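Local coordinates for putative uncharacterized protein (Chaetomium thermophilum, PDB 4XRI) that probably binds a small GTPase and works as an importin-beta transport receptor that carries protein cargo into the nucleus, at residues V736-A748 / V760-I774. The protein carries 2 engineered substitutions. Sequence-based numbering, arbitrary orientation.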
# COMPACT_ATOMS: atom_id res chain seq x y z
N VAL A 736 -7.99 31.51 -13.62
CA VAL A 736 -8.41 30.16 -13.28
C VAL A 736 -8.81 29.35 -14.52
O VAL A 736 -8.47 28.17 -14.63
CB VAL A 736 -9.59 30.18 -12.29
CG1 VAL A 736 -10.17 28.79 -12.10
CG2 VAL A 736 -9.14 30.75 -10.95
N ALA A 737 -9.52 29.99 -15.44
CA ALA A 737 -9.89 29.34 -16.70
C ALA A 737 -8.65 28.92 -17.47
O ALA A 737 -8.61 27.85 -18.07
CB ALA A 737 -10.75 30.27 -17.55
N GLN A 738 -7.64 29.78 -17.43
CA GLN A 738 -6.34 29.52 -18.03
C GLN A 738 -5.73 28.25 -17.44
O GLN A 738 -5.24 27.38 -18.16
CB GLN A 738 -5.42 30.72 -17.81
CG GLN A 738 -4.04 30.61 -18.40
CD GLN A 738 -3.28 31.92 -18.32
OE1 GLN A 738 -3.72 32.95 -18.84
NE2 GLN A 738 -2.13 31.90 -17.65
N VAL A 739 -5.76 28.15 -16.11
CA VAL A 739 -5.23 27.00 -15.39
C VAL A 739 -6.02 25.73 -15.70
O VAL A 739 -5.45 24.67 -15.96
CB VAL A 739 -5.24 27.24 -13.87
CG1 VAL A 739 -4.84 25.98 -13.13
CG2 VAL A 739 -4.32 28.40 -13.52
N LEU A 740 -7.35 25.85 -15.69
CA LEU A 740 -8.23 24.72 -15.97
C LEU A 740 -8.00 24.14 -17.36
O LEU A 740 -7.99 22.93 -17.54
CB LEU A 740 -9.70 25.13 -15.82
CG LEU A 740 -10.20 25.55 -14.43
CD1 LEU A 740 -11.62 26.07 -14.47
CD2 LEU A 740 -10.08 24.37 -13.48
N GLN A 741 -7.81 25.03 -18.33
CA GLN A 741 -7.58 24.61 -19.71
C GLN A 741 -6.25 23.88 -19.86
O GLN A 741 -6.16 22.89 -20.58
CB GLN A 741 -7.63 25.82 -20.65
CG GLN A 741 -9.03 26.38 -20.85
CD GLN A 741 -9.04 27.68 -21.63
OE1 GLN A 741 -8.13 28.50 -21.53
NE2 GLN A 741 -10.08 27.87 -22.44
N GLN A 742 -5.23 24.38 -19.17
CA GLN A 742 -3.92 23.74 -19.18
C GLN A 742 -3.99 22.36 -18.53
O GLN A 742 -3.43 21.39 -19.04
CB GLN A 742 -2.89 24.61 -18.46
CG GLN A 742 -1.50 23.99 -18.33
CD GLN A 742 -1.22 23.42 -16.95
OE1 GLN A 742 -2.12 23.33 -16.11
NE2 GLN A 742 0.02 23.02 -16.72
N ALA A 743 -4.68 22.30 -17.40
CA ALA A 743 -4.81 21.07 -16.63
C ALA A 743 -5.50 19.97 -17.43
O ALA A 743 -5.23 18.78 -17.24
CB ALA A 743 -5.57 21.33 -15.33
N ALA A 744 -6.39 20.37 -18.33
CA ALA A 744 -7.15 19.43 -19.14
C ALA A 744 -6.27 18.70 -20.17
O ALA A 744 -6.63 17.63 -20.64
CB ALA A 744 -8.29 20.14 -19.84
N THR A 745 -5.13 19.29 -20.49
CA THR A 745 -4.24 18.72 -21.50
C THR A 745 -3.25 17.73 -20.89
O THR A 745 -2.56 17.01 -21.61
CB THR A 745 -3.45 19.81 -22.25
OG1 THR A 745 -2.50 20.41 -21.36
CG2 THR A 745 -4.39 20.88 -22.79
N ILE A 746 -3.18 17.70 -19.57
CA ILE A 746 -2.28 16.78 -18.88
C ILE A 746 -2.83 15.36 -18.92
O ILE A 746 -3.92 15.09 -18.41
CB ILE A 746 -2.03 17.20 -17.43
CG1 ILE A 746 -1.29 18.54 -17.38
CG2 ILE A 746 -1.22 16.14 -16.69
CD1 ILE A 746 -0.97 19.03 -15.99
N THR A 747 -2.08 14.45 -19.53
CA THR A 747 -2.49 13.06 -19.65
C THR A 747 -1.35 12.11 -19.31
O THR A 747 -0.19 12.52 -19.22
CB THR A 747 -2.99 12.73 -21.08
OG1 THR A 747 -1.99 13.12 -22.03
CG2 THR A 747 -4.29 13.48 -21.38
N ALA A 748 -1.68 10.83 -19.14
CA ALA A 748 -0.70 9.82 -18.76
C ALA A 748 0.23 9.50 -19.92
O ALA A 748 1.32 8.94 -19.72
CB ALA A 748 -1.39 8.56 -18.28
N VAL A 760 -4.33 11.76 -13.19
CA VAL A 760 -5.08 12.50 -14.20
C VAL A 760 -6.59 12.36 -13.98
O VAL A 760 -7.35 13.31 -14.17
CB VAL A 760 -4.71 12.04 -15.62
CG1 VAL A 760 -5.66 12.61 -16.66
CG2 VAL A 760 -3.27 12.43 -15.94
N ILE A 761 -7.02 11.16 -13.58
CA ILE A 761 -8.42 10.95 -13.22
C ILE A 761 -8.79 11.86 -12.05
O ILE A 761 -9.82 12.54 -12.07
CB ILE A 761 -8.70 9.49 -12.83
CG1 ILE A 761 -8.60 8.58 -14.05
CG2 ILE A 761 -10.08 9.37 -12.19
CD1 ILE A 761 -8.87 7.12 -13.73
N SER A 762 -7.93 11.89 -11.04
CA SER A 762 -8.13 12.75 -9.89
C SER A 762 -8.10 14.22 -10.28
O SER A 762 -8.91 15.01 -9.80
CB SER A 762 -7.06 12.48 -8.82
OG SER A 762 -7.18 13.39 -7.75
N LEU A 763 -7.17 14.58 -11.15
CA LEU A 763 -7.02 15.95 -11.61
C LEU A 763 -8.29 16.43 -12.31
O LEU A 763 -8.77 17.54 -12.06
CB LEU A 763 -5.82 16.07 -12.56
CG LEU A 763 -5.55 17.45 -13.16
CD1 LEU A 763 -5.18 18.44 -12.07
CD2 LEU A 763 -4.45 17.36 -14.20
N ARG A 764 -8.82 15.59 -13.19
CA ARG A 764 -9.99 15.95 -13.99
C ARG A 764 -11.25 15.97 -13.14
O ARG A 764 -12.22 16.67 -13.48
CB ARG A 764 -10.13 14.99 -15.16
CG ARG A 764 -9.03 15.17 -16.20
CD ARG A 764 -9.23 14.31 -17.43
NE ARG A 764 -8.39 14.79 -18.53
CZ ARG A 764 -8.53 14.41 -19.80
NH1 ARG A 764 -7.73 14.91 -20.73
NH2 ARG A 764 -9.48 13.54 -20.13
N GLU A 765 -11.25 15.22 -12.05
CA GLU A 765 -12.29 15.37 -11.03
C GLU A 765 -12.25 16.79 -10.50
O GLU A 765 -13.28 17.46 -10.37
CB GLU A 765 -12.10 14.37 -9.88
CG GLU A 765 -12.47 12.94 -10.22
CD GLU A 765 -12.26 12.01 -9.04
OE1 GLU A 765 -12.24 12.50 -7.89
OE2 GLU A 765 -12.12 10.79 -9.26
N GLY A 766 -11.03 17.25 -10.20
CA GLY A 766 -10.80 18.60 -9.71
C GLY A 766 -11.24 19.65 -10.71
O GLY A 766 -11.94 20.59 -10.34
N ILE A 767 -10.84 19.49 -11.97
CA ILE A 767 -11.21 20.43 -13.02
C ILE A 767 -12.72 20.55 -13.15
O ILE A 767 -13.27 21.65 -13.21
CB ILE A 767 -10.65 20.02 -14.40
CG1 ILE A 767 -9.13 19.84 -14.34
CG2 ILE A 767 -11.02 21.06 -15.44
CD1 ILE A 767 -8.54 19.32 -15.64
N MET A 768 -13.39 19.41 -13.18
CA MET A 768 -14.84 19.37 -13.35
C MET A 768 -15.55 20.02 -12.16
O MET A 768 -16.54 20.73 -12.34
CB MET A 768 -15.32 17.93 -13.52
CG MET A 768 -16.59 17.79 -14.34
SD MET A 768 -16.46 18.59 -15.95
CE MET A 768 -14.99 17.83 -16.60
N ASP A 769 -15.04 19.78 -10.96
CA ASP A 769 -15.56 20.43 -9.77
C ASP A 769 -15.40 21.94 -9.88
O ASP A 769 -16.30 22.70 -9.54
CB ASP A 769 -14.86 19.92 -8.51
CG ASP A 769 -15.20 18.47 -8.20
OD1 ASP A 769 -16.20 17.96 -8.74
OD2 ASP A 769 -14.46 17.85 -7.40
N ALA A 770 -14.23 22.36 -10.37
CA ALA A 770 -13.93 23.77 -10.55
C ALA A 770 -14.93 24.42 -11.50
O ALA A 770 -15.55 25.42 -11.16
CB ALA A 770 -12.51 23.95 -11.07
N TRP A 771 -15.08 23.84 -12.69
CA TRP A 771 -16.02 24.37 -13.68
C TRP A 771 -17.44 24.40 -13.13
O TRP A 771 -18.17 25.37 -13.33
CB TRP A 771 -15.99 23.54 -14.97
CG TRP A 771 -14.84 23.87 -15.89
CD1 TRP A 771 -13.94 22.98 -16.42
CD2 TRP A 771 -14.46 25.16 -16.38
NE1 TRP A 771 -13.04 23.65 -17.22
CE2 TRP A 771 -13.33 24.99 -17.21
CE3 TRP A 771 -14.97 26.45 -16.20
CZ2 TRP A 771 -12.71 26.05 -17.85
CZ3 TRP A 771 -14.35 27.51 -16.84
CH2 TRP A 771 -13.23 27.30 -17.65
N GLY A 772 -17.81 23.36 -12.40
CA GLY A 772 -19.13 23.27 -11.79
C GLY A 772 -19.43 24.42 -10.85
O GLY A 772 -20.51 25.02 -10.92
N GLY A 773 -18.49 24.74 -9.97
CA GLY A 773 -18.65 25.86 -9.06
C GLY A 773 -18.65 27.19 -9.78
O GLY A 773 -19.39 28.10 -9.42
N ILE A 774 -17.81 27.29 -10.81
CA ILE A 774 -17.69 28.52 -11.59
C ILE A 774 -18.97 28.81 -12.38
O ILE A 774 -19.47 29.94 -12.37
CB ILE A 774 -16.49 28.45 -12.55
CG1 ILE A 774 -15.18 28.51 -11.77
CG2 ILE A 774 -16.56 29.57 -13.56
CD1 ILE A 774 -13.95 28.22 -12.61
O HOH W 1 -10.75 22.66 -18.65
O HOH W 2 -6.16 16.13 -17.64
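Water 2 sits between Arg764 NE, which donates to it at 2.7 Å in the guanidinium plane, and the carbonyl oxygens of Ala743 and Ile746, which lie close by. Arg764 NH1 donates to Ala744 O at 2.9 Å, in the carbonyl plane. The bond is bent, 139° at the hydrogen, and the oxygen is tilted from the guanidinium plane. The Arg764 chain is extended from CG to NE, which carries the guanidinium to the type I turn from Ala743 to Ile746. Its NH2 bonds Ser800, so one guanidinium ties the turn 743-746 to helix 791-802. Val760 packs both methyls near Ile746 O, and CD2 of Leu763 lies 4.0 Å from Ile746 CB.

Farther along, CD1 of Ile767 presses on Ala743 CB at 3.6 Å. Leu740 is a knob in the hole formed by Ile767, Ala770, Trp771 and Ile774. Its CG, anti to the carbonyl carbon (chi1 -65°), carries the branch across to helix 760-774, where the two methyls meet different partners. CD2 pushes tightly against Ala770 CB at 3.4 Å, while CD1 sits over the six-membered ring of Trp771 in a CH-pi contact, 3.4 Å from the ring centroid. Trp771 NE1 gives its hydrogen to water 1 at 2.9 Å, in the ring plane, and this water bonds weakly to Leu740 O. With an alanine at Trp771, Leu740 CD1 would probably lose the ring face it rests on, and water 1 its N-H donor. Tyr790 also touches Trp771.

The helix axes approach to 10.1 Å and run antiparallel at 149°. This is an antiparallel helix pair of the alpha-solenoid built from HEAT repeats, as in other importin-beta receptors.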